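PDB 1YRV: ubiquitin-conjugating enzyme E2 U from Homo sapiens, which catalyses the covalent attachment of ubiquitin to other proteins, taking it over from the E1 enzyme as a thioester on a cysteine. Local coordinates for residues S65-L70 with R150-D155; I109-N114 with Q132-N137; E116-N121 with S125-A130; I94-N99 with R160-L165. All blocks are in the same frame, centred on the assembly; numbering follows the deposited sequence.

Contact 1 of 4, residues S65-L70 with R150-D155; sequences SVWQGL and RILVKD
V66 sets its CG2 methyl against the CD1 methyl of L152, with 3.9 Å between the two carbons. Torsions on both sides explain the match. In V66 the CG1 branch lies anti to the backbone N (chi1 -170°), which leaves CG2 beside that nitrogen and on the flank facing the helix. In L152 the CG is likewise anti to its N (chi1 172°), and chi2 of 46° spreads the terminal fork so that each methyl has its own partner. L152 CD1 goes to V66, while L152 CD2 lies 4.5 Å from W67 CH2, at the benzo end of the indole. That second approach is oblique and loose. The backbones stay well apart, V66 CA and L152 CA being 8.7 Å from each other, and only 93 Å² is buried. In the UBC fold this joins the loop between strands 54-60 and 71-77 of the antiparallel sheet to the end of helix 146-153. Two successive turns shape the loop: a type I turn closed by Q68 N to S65 O at 2.8 Å, and a type II turn closed by L70 N to W67 O, also at 2.8 Å. G69 takes the positive-phi position of the second turn, where a CB would press on the preceding carbonyl oxygen. W67 is a buried residue, and its ring also meets those of H97 and F72 and touches L163 of helix 156-166. V66 packs on Y159 of that helix, and L152 on P98.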
loop_
_atom_site.group_PDB
_atom_site.type_symbol
_atom_site.label_atom_id
_atom_site.label_comp_id
_atom_site.label_asym_id
_atom_site.label_seq_id
_atom_site.Cartn_x
_atom_site.Cartn_y
_atom_site.Cartn_z
ATOM N N SER A 65 5.456 8.299 -14.033
ATOM C CA SER A 65 4.331 8.786 -13.255
ATOM C C SER A 65 4.834 9.974 -12.438
ATOM O O SER A 65 6.049 10.171 -12.251
ATOM C CB SER A 65 3.800 7.688 -12.305
ATOM O OG SER A 65 4.740 7.393 -11.281
ATOM N N VAL A 66 3.887 10.755 -11.943
ATOM C CA VAL A 66 4.223 11.900 -11.129
ATOM C C VAL A 66 5.176 11.564 -9.977
ATOM O O VAL A 66 6.002 12.397 -9.583
ATOM C CB VAL A 66 2.977 12.531 -10.556
ATOM C CG1 VAL A 66 3.339 13.842 -9.917
ATOM C CG2 VAL A 66 1.956 12.727 -11.659
ATOM N N TRP A 67 5.080 10.341 -9.457
ATOM C CA TRP A 67 5.927 9.914 -8.347
ATOM C C TRP A 67 7.211 9.233 -8.760
ATOM O O TRP A 67 7.810 8.524 -7.950
ATOM C CB TRP A 67 5.165 8.977 -7.409
ATOM C CG TRP A 67 4.098 9.675 -6.648
ATOM C CD1 TRP A 67 4.154 10.147 -5.354
ATOM C CD2 TRP A 67 2.823 10.044 -7.156
ATOM N NE1 TRP A 67 2.979 10.789 -5.044
ATOM C CE2 TRP A 67 2.151 10.739 -6.129
ATOM C CE3 TRP A 67 2.178 9.854 -8.391
ATOM C CZ2 TRP A 67 0.871 11.246 -6.294
ATOM C CZ3 TRP A 67 0.892 10.366 -8.557
ATOM C CH2 TRP A 67 0.255 11.054 -7.506
ATOM N N GLN A 68 7.635 9.437 -10.001
ATOM C CA GLN A 68 8.875 8.831 -10.462
ATOM C C GLN A 68 10.033 9.315 -9.605
ATOM O O GLN A 68 10.264 10.514 -9.474
ATOM C CB GLN A 68 9.126 9.169 -11.934
ATOM C CG GLN A 68 8.499 8.172 -12.898
ATOM C CD GLN A 68 9.366 7.908 -14.116
ATOM O OE1 GLN A 68 9.498 8.754 -14.997
ATOM N NE2 GLN A 68 9.971 6.733 -14.161
ATOM N N GLY A 69 10.751 8.372 -9.005
ATOM C CA GLY A 69 11.870 8.732 -8.158
ATOM C C GLY A 69 11.480 8.838 -6.695
ATOM O O GLY A 69 12.334 8.977 -5.820
ATOM N N LEU A 70 10.185 8.776 -6.423
ATOM C CA LEU A 70 9.696 8.859 -5.058
ATOM C C LEU A 70 9.480 7.460 -4.451
ATOM O O LEU A 70 9.539 6.442 -5.156
ATOM C CB LEU A 70 8.406 9.679 -5.045
ATOM C CG LEU A 70 8.711 11.158 -5.328
ATOM C CD1 LEU A 70 7.476 11.940 -5.766
ATOM C CD2 LEU A 70 9.298 11.746 -4.072
ATOM N N ARG A 150 -6.436 19.043 -7.406
ATOM C CA ARG A 150 -6.485 20.305 -8.116
ATOM C C ARG A 150 -5.089 20.691 -8.652
ATOM O O ARG A 150 -4.921 20.913 -9.844
ATOM C CB ARG A 150 -7.018 21.367 -7.166
ATOM C CG ARG A 150 -7.175 22.712 -7.759
ATOM C CD ARG A 150 -8.090 23.497 -6.873
ATOM N NE ARG A 150 -7.461 23.913 -5.620
ATOM C CZ ARG A 150 -8.088 24.679 -4.731
ATOM N NH1 ARG A 150 -9.345 25.070 -4.967
ATOM N NH2 ARG A 150 -7.451 25.122 -3.652
ATOM N N ILE A 151 -4.088 20.745 -7.785
ATOM C CA ILE A 151 -2.742 21.118 -8.219
ATOM C C ILE A 151 -2.150 20.142 -9.214
ATOM O O ILE A 151 -1.344 20.516 -10.086
ATOM C CB ILE A 151 -1.777 21.204 -7.044
ATOM C CG1 ILE A 151 -2.059 22.490 -6.274
ATOM C CG2 ILE A 151 -0.315 21.138 -7.542
ATOM C CD1 ILE A 151 -1.207 22.660 -5.047
ATOM N N LEU A 152 -2.518 18.876 -9.051
ATOM C CA LEU A 152 -2.035 17.823 -9.923
ATOM C C LEU A 152 -2.566 18.053 -11.326
ATOM O O LEU A 152 -1.812 18.018 -12.302
ATOM C CB LEU A 152 -2.509 16.468 -9.395
ATOM C CG LEU A 152 -2.263 15.247 -10.285
ATOM C CD1 LEU A 152 -0.840 15.268 -10.820
ATOM C CD2 LEU A 152 -2.518 13.979 -9.467
ATOM N N VAL A 153 -3.873 18.289 -11.407
ATOM C CA VAL A 153 -4.535 18.531 -12.680
ATOM C C VAL A 153 -3.805 19.596 -13.519
ATOM O O VAL A 153 -3.331 19.330 -14.631
ATOM C CB VAL A 153 -5.990 18.967 -12.451
ATOM C CG1 VAL A 153 -6.653 19.276 -13.788
ATOM C CG2 VAL A 153 -6.742 17.858 -11.720
ATOM N N LYS A 154 -3.700 20.799 -12.981
ATOM C CA LYS A 154 -3.020 21.867 -13.690
ATOM C C LYS A 154 -1.574 21.930 -13.242
ATOM O O LYS A 154 -1.300 22.040 -12.066
ATOM C CB LYS A 154 -3.703 23.198 -13.397
ATOM C CG LYS A 154 -4.569 23.714 -14.538
ATOM C CD LYS A 154 -3.737 24.545 -15.519
ATOM C CE LYS A 154 -2.662 23.707 -16.226
ATOM N NZ LYS A 154 -1.850 24.542 -17.164
ATOM N N ASP A 155 -0.639 21.850 -14.169
ATOM C CA ASP A 155 0.764 21.934 -13.790
ATOM C C ASP A 155 1.222 20.789 -12.886
ATOM O O ASP A 155 1.450 20.972 -11.691
ATOM C CB ASP A 155 1.035 23.258 -13.074
ATOM C CG ASP A 155 2.510 23.598 -13.026
ATOM O OD1 ASP A 155 3.337 22.656 -12.950
ATOM O OD2 ASP A 155 2.827 24.809 -13.057
#

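Contact 2 of 4, residues I109-N114 with Q132-N137; sequences IDFLDN and QVMLSN
The phenyl ring of F111 receives M134 at its edge, near the ring plane: M134 CE stands 3.8 Å from F111 CE2, and M134 SD lies 5.1 Å from the centroid of the F111 ring, 79° off the normal. This is a Met-aromatic contact of the edge type. The ring of Y122 stacks with that of F111. M134 reaches across because its chain runs extended beyond CG (chi2 -161°, chi3 178°), carrying sulfur and methyl past I109. There I109 CG2 touches M134 SD at 3.6 Å, and I109 CD1 lies 4.1 Å from M134 CB, so the isoleucine crosses the methionine chain at a slant, touching both its base and its sulfur, while the phenylalanine meets its end. A serine in place of F111 would probably leave the M134 methyl without its aromatic neighbour and Y122 without its stacking partner. Just before I109 in the chain comes C108, the predicted thioester cysteine, and the side chains of the two are about 6 Å apart. The contact joins the short helix 110-113, which follows that predicted active-site residue, to the C-terminal end of helix 124-135. F111 also touches A130 and L131 of that longer helix, whereas L112 turns to V89 of strand 88-91 and L135 to F72 and F91 in the sheet.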
loop_
_atom_site.group_PDB
_atom_site.type_symbol
_atom_site.label_atom_id
_atom_site.label_comp_id
_atom_site.label_asym_id
_atom_site.label_seq_id
_atom_site.Cartn_x
_atom_site.Cartn_y
_atom_site.Cartn_z
ATOM N N ILE A 109 -8.392 2.814 -1.667
ATOM C CA ILE A 109 -8.197 1.774 -2.647
ATOM C C ILE A 109 -9.418 0.897 -2.584
ATOM O O ILE A 109 -9.759 0.397 -1.518
ATOM C CB ILE A 109 -6.986 0.901 -2.288
ATOM C CG1 ILE A 109 -5.726 1.757 -2.226
ATOM C CG2 ILE A 109 -6.859 -0.237 -3.292
ATOM C CD1 ILE A 109 -5.452 2.526 -3.491
ATOM N N ASP A 110 -10.057 0.676 -3.715
ATOM C CA ASP A 110 -11.249 -0.163 -3.720
ATOM C C ASP A 110 -11.184 -1.528 -3.041
ATOM O O ASP A 110 -11.977 -1.806 -2.136
ATOM C CB ASP A 110 -11.742 -0.356 -5.144
ATOM C CG ASP A 110 -12.443 0.850 -5.643
ATOM O OD1 ASP A 110 -13.491 0.694 -6.337
ATOM O OD2 ASP A 110 -11.937 1.966 -5.330
ATOM N N PHE A 111 -10.264 -2.374 -3.497
ATOM C CA PHE A 111 -10.129 -3.708 -2.950
ATOM C C PHE A 111 -9.748 -3.714 -1.492
ATOM O O PHE A 111 -9.687 -4.769 -0.859
ATOM C CB PHE A 111 -9.134 -4.532 -3.762
ATOM C CG PHE A 111 -7.699 -4.184 -3.522
ATOM C CD1 PHE A 111 -6.999 -4.718 -2.442
ATOM C CD2 PHE A 111 -7.025 -3.365 -4.414
ATOM C CE1 PHE A 111 -5.614 -4.440 -2.252
ATOM C CE2 PHE A 111 -5.649 -3.071 -4.247
ATOM C CZ PHE A 111 -4.947 -3.613 -3.163
ATOM N N LEU A 112 -9.539 -2.524 -0.946
ATOM C CA LEU A 112 -9.178 -2.410 0.441
ATOM C C LEU A 112 -10.329 -1.883 1.255
ATOM O O LEU A 112 -10.491 -2.248 2.419
ATOM C CB LEU A 112 -7.976 -1.491 0.605
ATOM C CG LEU A 112 -6.603 -2.024 0.207
ATOM C CD1 LEU A 112 -5.617 -0.987 0.673
ATOM C CD2 LEU A 112 -6.271 -3.381 0.878
ATOM N N ASP A 113 -11.153 -1.056 0.623
ATOM C CA ASP A 113 -12.281 -0.418 1.305
ATOM C C ASP A 113 -13.624 -0.949 0.895
ATOM O O ASP A 113 -14.594 -0.816 1.628
ATOM C CB ASP A 113 -12.279 1.084 1.034
ATOM C CG ASP A 113 -10.921 1.703 1.219
ATOM O OD1 ASP A 113 -10.181 1.240 2.095
ATOM O OD2 ASP A 113 -10.594 2.656 0.494
ATOM N N ASN A 114 -13.694 -1.531 -0.286
ATOM C CA ASN A 114 -14.963 -2.059 -0.730
ATOM C C ASN A 114 -14.943 -3.576 -0.554
ATOM O O ASN A 114 -14.188 -4.263 -1.226
ATOM C CB ASN A 114 -15.188 -1.687 -2.189
ATOM C CG ASN A 114 -16.585 -2.011 -2.653
ATOM O OD1 ASN A 114 -17.285 -2.844 -2.059
ATOM N ND2 ASN A 114 -16.994 -1.379 -3.739
ATOM N N GLN A 132 1.474 -0.153 -5.859
ATOM C CA GLN A 132 2.400 0.610 -6.673
ATOM C C GLN A 132 1.705 1.288 -7.838
ATOM O O GLN A 132 1.815 2.485 -7.996
ATOM C CB GLN A 132 3.504 -0.302 -7.192
ATOM C CG GLN A 132 4.510 0.424 -8.020
ATOM C CD GLN A 132 5.686 -0.462 -8.418
ATOM O OE1 GLN A 132 5.569 -1.324 -9.289
ATOM N NE2 GLN A 132 6.818 -0.271 -7.753
ATOM N N VAL A 133 0.964 0.532 -8.636
ATOM C CA VAL A 133 0.295 1.127 -9.775
ATOM C C VAL A 133 -0.773 2.137 -9.420
ATOM O O VAL A 133 -0.816 3.230 -9.993
ATOM C CB VAL A 133 -0.349 0.075 -10.649
ATOM C CG1 VAL A 133 -1.038 0.744 -11.833
ATOM C CG2 VAL A 133 0.720 -0.915 -11.120
ATOM N N MET A 134 -1.634 1.773 -8.481
ATOM C CA MET A 134 -2.715 2.634 -8.065
ATOM C C MET A 134 -2.212 3.908 -7.422
ATOM O O MET A 134 -2.637 4.984 -7.788
ATOM C CB MET A 134 -3.644 1.882 -7.095
ATOM C CG MET A 134 -4.203 0.540 -7.624
ATOM S SD MET A 134 -5.734 -0.130 -6.756
ATOM C CE MET A 134 -6.033 -1.719 -7.795
ATOM N N LEU A 135 -1.296 3.799 -6.473
ATOM C CA LEU A 135 -0.816 5.003 -5.816
ATOM C C LEU A 135 -0.034 5.936 -6.773
ATOM O O LEU A 135 0.197 7.125 -6.467
ATOM C CB LEU A 135 0.024 4.640 -4.585
ATOM C CG LEU A 135 -0.811 4.235 -3.360
ATOM C CD1 LEU A 135 0.024 3.398 -2.399
ATOM C CD2 LEU A 135 -1.380 5.471 -2.649
ATOM N N SER A 136 0.348 5.414 -7.936
ATOM C CA SER A 136 1.053 6.221 -8.925
ATOM C C SER A 136 0.098 6.746 -9.994
ATOM O O SER A 136 0.530 7.393 -10.938
ATOM C CB SER A 136 2.148 5.403 -9.594
ATOM O OG SER A 136 3.072 4.975 -8.630
ATOM N N ASN A 137 -1.190 6.465 -9.834
ATOM C CA ASN A 137 -2.195 6.886 -10.785
ATOM C C ASN A 137 -3.471 7.222 -10.072
ATOM O O ASN A 137 -4.413 6.440 -10.059
ATOM C CB ASN A 137 -2.467 5.788 -11.810
ATOM C CG ASN A 137 -1.239 5.458 -12.628
ATOM O OD1 ASN A 137 -0.691 6.326 -13.317
ATOM N ND2 ASN A 137 -0.777 4.216 -12.538
#

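Contact 3 of 4, residues E116-N121 with S125-A130; sequences EKWNTN and SSILLA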
loop_
_atom_site.group_PDB
_atom_site.type_symbol
_atom_site.label_atom_id
_atom_site.label_comp_id
_atom_site.label_asym_id
_atom_site.label_seq_id
_atom_site.Cartn_x
_atom_site.Cartn_y
_atom_site.Cartn_z
ATOM N N GLU A 116 -16.895 -5.852 -1.525
ATOM C CA GLU A 116 -17.202 -6.528 -2.764
ATOM C C GLU A 116 -16.020 -6.567 -3.694
ATOM O O GLU A 116 -16.002 -7.359 -4.628
ATOM C CB GLU A 116 -18.373 -5.832 -3.454
ATOM C CG GLU A 116 -19.594 -5.616 -2.563
ATOM C CD GLU A 116 -20.832 -5.267 -3.385
ATOM O OE1 GLU A 116 -21.195 -6.075 -4.275
ATOM O OE2 GLU A 116 -21.440 -4.191 -3.152
ATOM N N LYS A 117 -15.034 -5.712 -3.433
ATOM C CA LYS A 117 -13.839 -5.634 -4.259
ATOM C C LYS A 117 -12.705 -6.507 -3.756
ATOM O O LYS A 117 -11.808 -6.832 -4.511
ATOM C CB LYS A 117 -13.368 -4.176 -4.392
ATOM C CG LYS A 117 -13.842 -3.470 -5.661
ATOM C CD LYS A 117 -15.343 -3.499 -5.811
ATOM C CE LYS A 117 -15.809 -2.947 -7.193
ATOM N NZ LYS A 117 -15.312 -3.772 -8.371
ATOM N N TRP A 118 -12.742 -6.909 -2.495
ATOM C CA TRP A 118 -11.693 -7.777 -1.994
ATOM C C TRP A 118 -11.742 -9.106 -2.735
ATOM O O TRP A 118 -12.783 -9.517 -3.233
ATOM C CB TRP A 118 -11.870 -8.013 -0.500
ATOM C CG TRP A 118 -10.899 -8.999 0.043
ATOM C CD1 TRP A 118 -11.183 -10.212 0.621
ATOM C CD2 TRP A 118 -9.477 -8.863 0.072
ATOM N NE1 TRP A 118 -10.028 -10.831 1.005
ATOM C CE2 TRP A 118 -8.958 -10.024 0.685
ATOM C CE3 TRP A 118 -8.582 -7.869 -0.363
ATOM C CZ2 TRP A 118 -7.597 -10.226 0.886
ATOM C CZ3 TRP A 118 -7.220 -8.067 -0.165
ATOM C CH2 TRP A 118 -6.742 -9.242 0.459
ATOM N N ASN A 119 -10.605 -9.773 -2.831
ATOM C CA ASN A 119 -10.567 -11.052 -3.517
ATOM C C ASN A 119 -9.535 -11.912 -2.793
ATOM O O ASN A 119 -8.421 -11.455 -2.510
ATOM C CB ASN A 119 -10.169 -10.846 -4.981
ATOM C CG ASN A 119 -10.399 -12.074 -5.825
ATOM O OD1 ASN A 119 -9.836 -13.145 -5.585
ATOM N ND2 ASN A 119 -11.246 -11.931 -6.825
ATOM N N THR A 120 -9.883 -13.156 -2.503
ATOM C CA THR A 120 -8.943 -14.006 -1.777
ATOM C C THR A 120 -7.720 -14.375 -2.591
ATOM O O THR A 120 -6.819 -15.064 -2.112
ATOM C CB THR A 120 -9.598 -15.295 -1.259
ATOM O OG1 THR A 120 -9.993 -16.106 -2.372
ATOM C CG2 THR A 120 -10.801 -14.967 -0.382
ATOM N N ASN A 121 -7.697 -13.898 -3.828
ATOM C CA ASN A 121 -6.584 -14.140 -4.732
ATOM C C ASN A 121 -5.530 -13.099 -4.517
ATOM O O ASN A 121 -4.441 -13.199 -5.066
ATOM C CB ASN A 121 -7.044 -14.056 -6.161
ATOM C CG ASN A 121 -7.766 -15.291 -6.598
ATOM O OD1 ASN A 121 -8.636 -15.825 -5.885
ATOM N ND2 ASN A 121 -7.411 -15.774 -7.780
ATOM N N SER A 125 2.146 -10.175 -2.524
ATOM C CA SER A 125 2.719 -9.703 -3.791
ATOM C C SER A 125 1.734 -8.867 -4.603
ATOM O O SER A 125 2.086 -7.820 -5.100
ATOM C CB SER A 125 3.184 -10.882 -4.654
ATOM O OG SER A 125 4.225 -11.589 -4.029
ATOM N N SER A 126 0.512 -9.365 -4.745
ATOM C CA SER A 126 -0.542 -8.690 -5.490
ATOM C C SER A 126 -0.780 -7.330 -4.938
ATOM O O SER A 126 -0.790 -6.328 -5.654
ATOM C CB SER A 126 -1.866 -9.433 -5.375
ATOM O OG SER A 126 -1.850 -10.598 -6.135
ATOM N N ILE A 127 -1.027 -7.318 -3.639
ATOM C CA ILE A 127 -1.288 -6.097 -2.908
ATOM C C ILE A 127 -0.169 -5.083 -3.114
ATOM O O ILE A 127 -0.420 -3.897 -3.284
ATOM C CB ILE A 127 -1.400 -6.412 -1.421
ATOM C CG1 ILE A 127 -2.493 -7.494 -1.218
ATOM C CG2 ILE A 127 -1.574 -5.116 -0.658
ATOM C CD1 ILE A 127 -2.641 -7.947 0.205
ATOM N N LEU A 128 1.065 -5.554 -3.100
ATOM C CA LEU A 128 2.188 -4.650 -3.255
ATOM C C LEU A 128 2.252 -4.099 -4.689
ATOM O O LEU A 128 2.382 -2.891 -4.871
ATOM C CB LEU A 128 3.486 -5.360 -2.838
ATOM C CG LEU A 128 3.583 -5.775 -1.349
ATOM C CD1 LEU A 128 4.934 -6.456 -0.974
ATOM C CD2 LEU A 128 3.427 -4.493 -0.511
ATOM N N LEU A 129 2.126 -4.961 -5.701
ATOM C CA LEU A 129 2.156 -4.489 -7.079
ATOM C C LEU A 129 0.937 -3.627 -7.326
ATOM O O LEU A 129 1.053 -2.553 -7.916
ATOM C CB LEU A 129 2.170 -5.654 -8.086
ATOM C CG LEU A 129 3.288 -6.716 -7.934
ATOM C CD1 LEU A 129 3.043 -7.854 -8.892
ATOM C CD2 LEU A 129 4.687 -6.095 -8.172
ATOM N N ALA A 130 -0.241 -4.056 -6.877
ATOM C CA ALA A 130 -1.419 -3.224 -7.126
ATOM C C ALA A 130 -1.241 -1.839 -6.510
ATOM O O ALA A 130 -1.529 -0.821 -7.164
ATOM C CB ALA A 130 -2.714 -3.886 -6.586
#
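W118 swings its indole toward I127 through a first torsion that puts CG anti to the backbone N (chi1 175°), and I127 answers with an extended chain (chi2 177°) that sends CD1 outward from the helix. The two meet at the rim of the indole: I127 CD1 lies near the ring plane, 4.3 Å from W118 CH2, a light apolar touch. Next to I127 on the helix, S126 OG, set beside its own backbone N, faces the carbonyl oxygen N121 O at 3.8 Å, too long for a hydrogen bond. The segments bury just 94 Å² between them, so much of what fixes the tryptophan lies elsewhere. Its NE1 is hydrogen-bonded to N83 O, its ring meets that of Y122 with planes about 15° apart, and F111 and P86 pack on it. Over one indole face, displaced toward the rim, sits T120 N at 4.2 Å from the plane. The chain bends here as N119 OD1 accepts from N121 N at 2.9 Å, although the placement of N121 N is less certain. If that position holds, the bond makes this an Asx turn, in the loop by which the UBC domain passes from helix 110-113 into helix 124-135.

Contact 4 of 4, residues I94-N99 with R160-L165; sequences IPFHPN and RTILRL
I162 and L163 are the two helix residues that reach segment 94-99, and both close on F96. I162 comes first: with CG1 beside the backbone N (chi1 -64°), the CG2 branch falls anti to that nitrogen and meets the phenyl ring, 3.8 Å from F96 CD1 and 4.1 Å from F96 CE1. The methyl arrives obliquely to the ring. L163 follows and works on the backbone instead. Its CD2 lies 3.6 Å from the carbonyl oxygen F96 O and 4.5 Å from F96 CB; that oxygen also takes a weak hydrogen bond from Y159 OH, one turn earlier in the helix. The backbone bonds R164 N to R160 O and L165 N to T161 O show 160-165 to be regular helix, with I162 and L163 as successive residues on it. F96 directly precedes H97-P98-N99, the HPN signature of ubiquitin-conjugating enzymes. Within it N99 N donates to H97 ND1 at 2.9 Å, nearly straight at 167° and only 2° out of the imidazole plane, which fixes the rotation of the ring. H97 NE2 is bonded to L135 O, and N99 OD1 to V139 N. F96 and P98 both pack on A148 of helix 146-153, I162 touches I151 of that same helix, and L163 reaches L70 in the loop ahead of strand 71-77, which places helix 156-166 across the HPN loop and beside helix 146-153.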
loop_
_atom_site.group_PDB
_atom_site.type_symbol
_atom_site.label_atom_id
_atom_site.label_comp_id
_atom_site.label_asym_id
_atom_site.label_seq_id
_atom_site.Cartn_x
_atom_site.Cartn_y
_atom_site.Cartn_z
ATOM N N ILE A 94 1.596 11.032 6.504
ATOM C CA ILE A 94 0.547 11.500 5.613
ATOM C C ILE A 94 1.176 12.269 4.470
ATOM O O ILE A 94 1.870 13.258 4.695
ATOM C CB ILE A 94 -0.440 12.403 6.350
ATOM C CG1 ILE A 94 -1.195 11.580 7.401
ATOM C CG2 ILE A 94 -1.392 13.051 5.361
ATOM C CD1 ILE A 94 -2.109 12.404 8.281
ATOM N N PRO A 95 0.960 11.798 3.224
ATOM C CA PRO A 95 1.490 12.412 2.004
ATOM C C PRO A 95 0.487 13.366 1.372
ATOM O O PRO A 95 -0.696 13.328 1.695
ATOM C CB PRO A 95 1.747 11.205 1.128
ATOM C CG PRO A 95 0.513 10.380 1.414
ATOM C CD PRO A 95 0.346 10.488 2.919
ATOM N N PHE A 96 0.971 14.233 0.487
ATOM C CA PHE A 96 0.115 15.178 -0.227
ATOM C C PHE A 96 -0.294 14.377 -1.468
ATOM O O PHE A 96 0.397 14.380 -2.486
ATOM C CB PHE A 96 0.909 16.419 -0.632
ATOM C CG PHE A 96 0.058 17.502 -1.219
ATOM C CD1 PHE A 96 0.302 17.989 -2.499
ATOM C CD2 PHE A 96 -0.960 18.075 -0.470
ATOM C CE1 PHE A 96 -0.457 19.046 -3.018
ATOM C CE2 PHE A 96 -1.724 19.133 -0.985
ATOM C CZ PHE A 96 -1.472 19.615 -2.250
ATOM N N HIS A 97 -1.422 13.682 -1.373
ATOM C CA HIS A 97 -1.850 12.789 -2.437
ATOM C C HIS A 97 -3.353 12.858 -2.585
ATOM O O HIS A 97 -4.075 12.906 -1.610
ATOM C CB HIS A 97 -1.371 11.370 -2.072
ATOM C CG HIS A 97 -1.553 10.361 -3.162
ATOM N ND1 HIS A 97 -2.800 10.031 -3.652
ATOM C CD2 HIS A 97 -0.657 9.655 -3.882
ATOM C CE1 HIS A 97 -2.657 9.170 -4.642
ATOM N NE2 HIS A 97 -1.372 8.921 -4.805
ATOM N N PRO A 98 -3.845 12.881 -3.820
ATOM C CA PRO A 98 -5.277 12.956 -4.117
ATOM C C PRO A 98 -6.150 11.855 -3.498
ATOM O O PRO A 98 -7.308 12.102 -3.168
ATOM C CB PRO A 98 -5.319 12.907 -5.644
ATOM C CG PRO A 98 -3.979 13.469 -6.043
ATOM C CD PRO A 98 -3.060 12.809 -5.060
ATOM N N ASN A 99 -5.612 10.648 -3.336
ATOM C CA ASN A 99 -6.422 9.567 -2.804
ATOM C C ASN A 99 -6.075 9.101 -1.401
ATOM O O ASN A 99 -6.683 8.157 -0.899
ATOM C CB ASN A 99 -6.382 8.388 -3.772
ATOM C CG ASN A 99 -6.724 8.798 -5.192
ATOM O OD1 ASN A 99 -6.009 8.462 -6.126
ATOM N ND2 ASN A 99 -7.805 9.542 -5.355
ATOM N N ARG A 160 4.806 18.061 -8.499
ATOM C CA ARG A 160 6.042 17.371 -8.164
ATOM C C ARG A 160 6.906 18.192 -7.236
ATOM O O ARG A 160 7.463 17.677 -6.267
ATOM C CB ARG A 160 6.860 17.048 -9.420
ATOM C CG ARG A 160 6.540 15.707 -10.084
ATOM C CD ARG A 160 7.767 15.178 -10.855
ATOM N NE ARG A 160 8.389 16.261 -11.619
ATOM C CZ ARG A 160 7.814 16.866 -12.655
ATOM N NH1 ARG A 160 6.609 16.475 -13.058
ATOM N NH2 ARG A 160 8.416 17.888 -13.258
ATOM N N THR A 161 7.029 19.477 -7.538
ATOM C CA THR A 161 7.857 20.356 -6.725
ATOM C C THR A 161 7.433 20.273 -5.278
ATOM O O THR A 161 8.266 20.251 -4.374
ATOM C CB THR A 161 7.740 21.805 -7.194
ATOM O OG1 THR A 161 8.447 21.959 -8.432
ATOM C CG2 THR A 161 8.321 22.747 -6.154
ATOM N N ILE A 162 6.122 20.233 -5.075
ATOM C CA ILE A 162 5.551 20.151 -3.740
ATOM C C ILE A 162 5.911 18.818 -3.095
ATOM O O ILE A 162 6.288 18.764 -1.919
ATOM C CB ILE A 162 4.018 20.337 -3.793
ATOM C CG1 ILE A 162 3.705 21.750 -4.302
ATOM C CG2 ILE A 162 3.404 20.128 -2.417
ATOM C CD1 ILE A 162 2.241 22.079 -4.393
ATOM N N LEU A 163 5.805 17.741 -3.867
ATOM C CA LEU A 163 6.169 16.436 -3.347
ATOM C C LEU A 163 7.600 16.472 -2.817
ATOM O O LEU A 163 7.843 16.105 -1.672
ATOM C CB LEU A 163 6.053 15.374 -4.435
ATOM C CG LEU A 163 4.622 15.087 -4.877
ATOM C CD1 LEU A 163 4.636 13.916 -5.834
ATOM C CD2 LEU A 163 3.754 14.774 -3.655
ATOM N N ARG A 164 8.538 16.923 -3.652
ATOM C CA ARG A 164 9.955 17.010 -3.273
ATOM C C ARG A 164 10.089 17.804 -1.972
ATOM O O ARG A 164 10.855 17.446 -1.076
ATOM C CB ARG A 164 10.779 17.723 -4.358
ATOM C CG ARG A 164 10.452 17.361 -5.809
ATOM C CD ARG A 164 11.075 16.046 -6.271
ATOM N NE ARG A 164 10.778 15.788 -7.685
ATOM C CZ ARG A 164 11.210 14.732 -8.372
ATOM N NH1 ARG A 164 11.970 13.816 -7.782
ATOM N NH2 ARG A 164 10.880 14.591 -9.653
ATOM N N LEU A 165 9.344 18.899 -1.884
ATOM C CA LEU A 165 9.375 19.734 -0.699
ATOM C C LEU A 165 8.904 18.952 0.521
ATOM O O LEU A 165 9.353 19.209 1.633
ATOM C CB LEU A 165 8.498 20.970 -0.908
ATOM C CG LEU A 165 9.213 22.265 -1.311
ATOM C CD1 LEU A 165 9.998 22.773 -0.122
ATOM C CD2 LEU A 165 10.124 22.035 -2.518
#

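From the N terminus, the chain passes the strands 43-47 and 54-60 and enters the loop 65-70, which contact 1 ties to helix 146-153. Past strand 88-91, residues 94-99 begin contact 4, not closed until helix 156-166; contacts 1 and 4 therefore cross, their centres about 8 Å apart, with W67 CZ2 3.3 Å from H97 CD2. Inside both spans, contact 2 closes helix 110-113 onto helix 124-135, and contact 3 is a shorter closure within contact 2, their centres about 9 Å apart. The two pairs meet where H97 NE2 lies 2.9 Å from L135 O, linking loop 94-99 to the end of helix 124-135, on which W67 and S65 of contact 1 also pack.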